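Local coordinates for protein bacterial regulatory proteins, TetR family (Nitrosomonas europaea, PDB 3NI7) that probably binds DNA through an N-terminal helix-turn-helix domain, as a transcriptional regulator of the TetR family, at residues Ala57-Ala62 with Gln104-Lys109. Residues are numbered along the deposited sequence; the frame is centred on the assembly and turned at random.
Sequences AWFDRA and QMIMSK
Met105, a selenomethionine in this crystal, reaches out from helix 99-108 to the indole of Trp58 on helix 51-69. Its CB starts out toward the other helix, CG leaves anti to the carbonyl carbon (chi1 -73°), and the extended chain beyond carries SE across the gap. CB and CG serve as the stalk; the selenium makes the contact. SE comes within 3.5 Å of Trp58 CD1 and 4.0 Å of Trp58 CG, the two side chains crossing at about a right angle. It lies 4.2 Å from the centroid of the five-membered ring and 43° off the normal, an oblique Met-aromatic contact. SE also brushes Phe59, 4.4 Å from CE1. CE, the tip, continues the extended chain (chi3 165°) but stands farther from the indole than SE. Methionine's flexible thioether chain suits this place, selenium standing where sulfur would: the axes of the two short helical segments come no closer than 12.9 Å. Trp58 answers with a broad apolar surface, while NE1 is satisfied by a hydrogen bond to Thr102 OG1. Beside this pair, the CG1-CD1 arm of Ile106, which branches at CB, brings CD1 obliquely to within 3.6 Å of Phe59 CZ, the outermost carbon of the phenyl ring; both residues give apolar surface to a largely buried contact. In the TetR fold it joins helix 51-69, which follows the predicted helix-turn-helix, to helix 99-108. Helix 7-22 packs on Trp58 through Val13 and Val17, helix 80-96 meets Phe59 through Trp91, and helix 149-164 touches Ile106 through Phe161.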
loop_
_atom_site.group_PDB
_atom_site.type_symbol
_atom_site.label_atom_id
_atom_site.label_comp_id
_atom_site.label_asym_id
_atom_site.label_seq_id
_atom_site.Cartn_x
_atom_site.Cartn_y
_atom_site.Cartn_z
ATOM N N ALA A 57 -9.346 -1.557 18.607
ATOM C CA ALA A 57 -10.731 -1.114 18.861
ATOM C C ALA A 57 -11.204 -0.001 17.873
ATOM O O ALA A 57 -12.378 0.037 17.451
ATOM C CB ALA A 57 -10.883 -0.676 20.216
ATOM N N TRP A 58 -10.276 0.865 17.481
ATOM C CA TRP A 58 -10.603 1.944 16.575
ATOM C C TRP A 58 -11.003 1.386 15.188
ATOM O O TRP A 58 -12.009 1.796 14.573
ATOM C CB TRP A 58 -9.388 2.871 16.414
ATOM C CG TRP A 58 -9.659 4.116 15.657
ATOM C CD1 TRP A 58 -9.041 4.530 14.542
ATOM C CD2 TRP A 58 -10.617 5.121 15.984
ATOM N NE1 TRP A 58 -9.539 5.749 14.144
ATOM C CE2 TRP A 58 -10.519 6.116 15.017
ATOM C CE3 TRP A 58 -11.541 5.273 17.020
ATOM C CZ2 TRP A 58 -11.304 7.226 15.031
ATOM C CZ3 TRP A 58 -12.323 6.373 17.040
ATOM C CH2 TRP A 58 -12.211 7.340 16.051
ATOM N N PHE A 59 -10.176 0.474 14.695
ATOM C CA PHE A 59 -10.430 -0.137 13.412
ATOM C C PHE A 59 -11.604 -1.110 13.489
ATOM O O PHE A 59 -12.308 -1.288 12.531
ATOM C CB PHE A 59 -9.165 -0.784 12.891
ATOM C CG PHE A 59 -8.177 0.213 12.388
ATOM C CD1 PHE A 59 -7.220 0.753 13.197
ATOM C CD2 PHE A 59 -8.216 0.630 11.108
ATOM C CE1 PHE A 59 -6.301 1.704 12.712
ATOM C CE2 PHE A 59 -7.311 1.579 10.639
ATOM C CZ PHE A 59 -6.355 2.106 11.468
ATOM N N ASP A 60 -11.877 -1.689 14.639
ATOM C CA ASP A 60 -13.085 -2.494 14.748
ATOM C C ASP A 60 -14.308 -1.632 14.743
ATOM O O ASP A 60 -15.383 -2.057 14.321
ATOM C CB ASP A 60 -13.055 -3.344 15.985
ATOM C CG ASP A 60 -12.335 -4.618 15.746
ATOM O OD1 ASP A 60 -12.354 -5.075 14.545
ATOM O OD2 ASP A 60 -11.761 -5.172 16.714
ATOM N N ARG A 61 -14.166 -0.414 15.229
ATOM C CA ARG A 61 -15.327 0.441 15.256
ATOM C C ARG A 61 -15.766 0.730 13.813
ATOM O O ARG A 61 -16.961 0.666 13.494
ATOM C CB ARG A 61 -15.057 1.724 16.046
ATOM C CG ARG A 61 -16.280 2.571 16.142
ATOM C CD ARG A 61 -16.043 3.734 16.981
ATOM N NE ARG A 61 -15.894 3.322 18.340
ATOM C CZ ARG A 61 -15.800 4.161 19.353
ATOM N NH1 ARG A 61 -15.834 5.472 19.125
ATOM N NH2 ARG A 61 -15.636 3.673 20.609
ATOM N N ALA A 62 -14.801 1.035 12.945
ATOM C CA ALA A 62 -15.073 1.216 11.496
ATOM C C ALA A 62 -15.720 -0.048 10.903
ATOM O O ALA A 62 -16.861 -0.021 10.432
ATOM C CB ALA A 62 -13.794 1.521 10.770
ATOM N N GLN A 104 -1.714 8.972 12.274
ATOM C CA GLN A 104 -0.616 8.819 13.209
ATOM C C GLN A 104 -0.500 7.373 13.676
ATOM O O GLN A 104 0.597 6.814 13.726
ATOM C CB GLN A 104 -0.802 9.777 14.377
ATOM C CG GLN A 104 -0.493 11.227 13.973
ATOM C CD GLN A 104 -0.713 12.248 15.111
ATOM O OE1 GLN A 104 -1.688 12.157 15.862
ATOM N NE2 GLN A 104 0.202 13.211 15.237
HETATM N N MSE A 105 -1.638 6.760 13.967
HETATM C CA MSE A 105 -1.665 5.352 14.352
HETATM C C MSE A 105 -0.956 4.426 13.356
HETATM O O MSE A 105 -0.254 3.474 13.767
HETATM C CB MSE A 105 -3.107 4.857 14.484
HETATM C CG MSE A 105 -3.837 5.358 15.717
HETATM SE SE MSE A 105 -5.759 4.878 15.746
HETATM C CE MSE A 105 -6.081 5.252 17.649
ATOM N N ILE A 106 -1.150 4.717 12.064
ATOM C CA ILE A 106 -0.626 3.899 10.993
ATOM C C ILE A 106 0.849 4.230 10.771
ATOM O O ILE A 106 1.682 3.328 10.745
ATOM C CB ILE A 106 -1.434 4.061 9.693
ATOM C CG1 ILE A 106 -2.849 3.499 9.868
ATOM C CG2 ILE A 106 -0.767 3.352 8.555
ATOM C CD1 ILE A 106 -2.891 2.083 10.420
HETATM N N MSE A 107 1.192 5.510 10.640
HETATM C CA MSE A 107 2.613 5.888 10.530
HETATM C C MSE A 107 3.382 5.234 11.654
HETATM O O MSE A 107 4.503 4.795 11.461
HETATM C CB MSE A 107 2.852 7.413 10.587
HETATM C CG MSE A 107 2.310 8.228 9.396
HETATM SE SE MSE A 107 2.329 7.103 7.716
HETATM C CE MSE A 107 1.934 8.426 6.237
ATOM N N SER A 108 2.698 5.102 12.777
ATOM C CA SER A 108 3.269 4.617 14.004
ATOM C C SER A 108 3.908 3.267 13.851
ATOM O O SER A 108 5.026 3.069 14.273
ATOM C CB SER A 108 2.147 4.463 15.000
ATOM O OG SER A 108 2.679 3.999 16.222
ATOM N N LYS A 109 3.169 2.327 13.303
ATOM C CA LYS A 109 3.699 1.011 13.115
ATOM C C LYS A 109 4.454 1.005 11.828
ATOM O O LYS A 109 4.014 0.411 10.872
ATOM C CB LYS A 109 2.564 0.029 12.993
ATOM C CG LYS A 109 1.225 0.646 13.142
ATOM C CD LYS A 109 0.213 -0.449 13.236
ATOM C CE LYS A 109 -1.148 -0.025 12.785
ATOM N NZ LYS A 109 -2.110 -1.138 12.936
#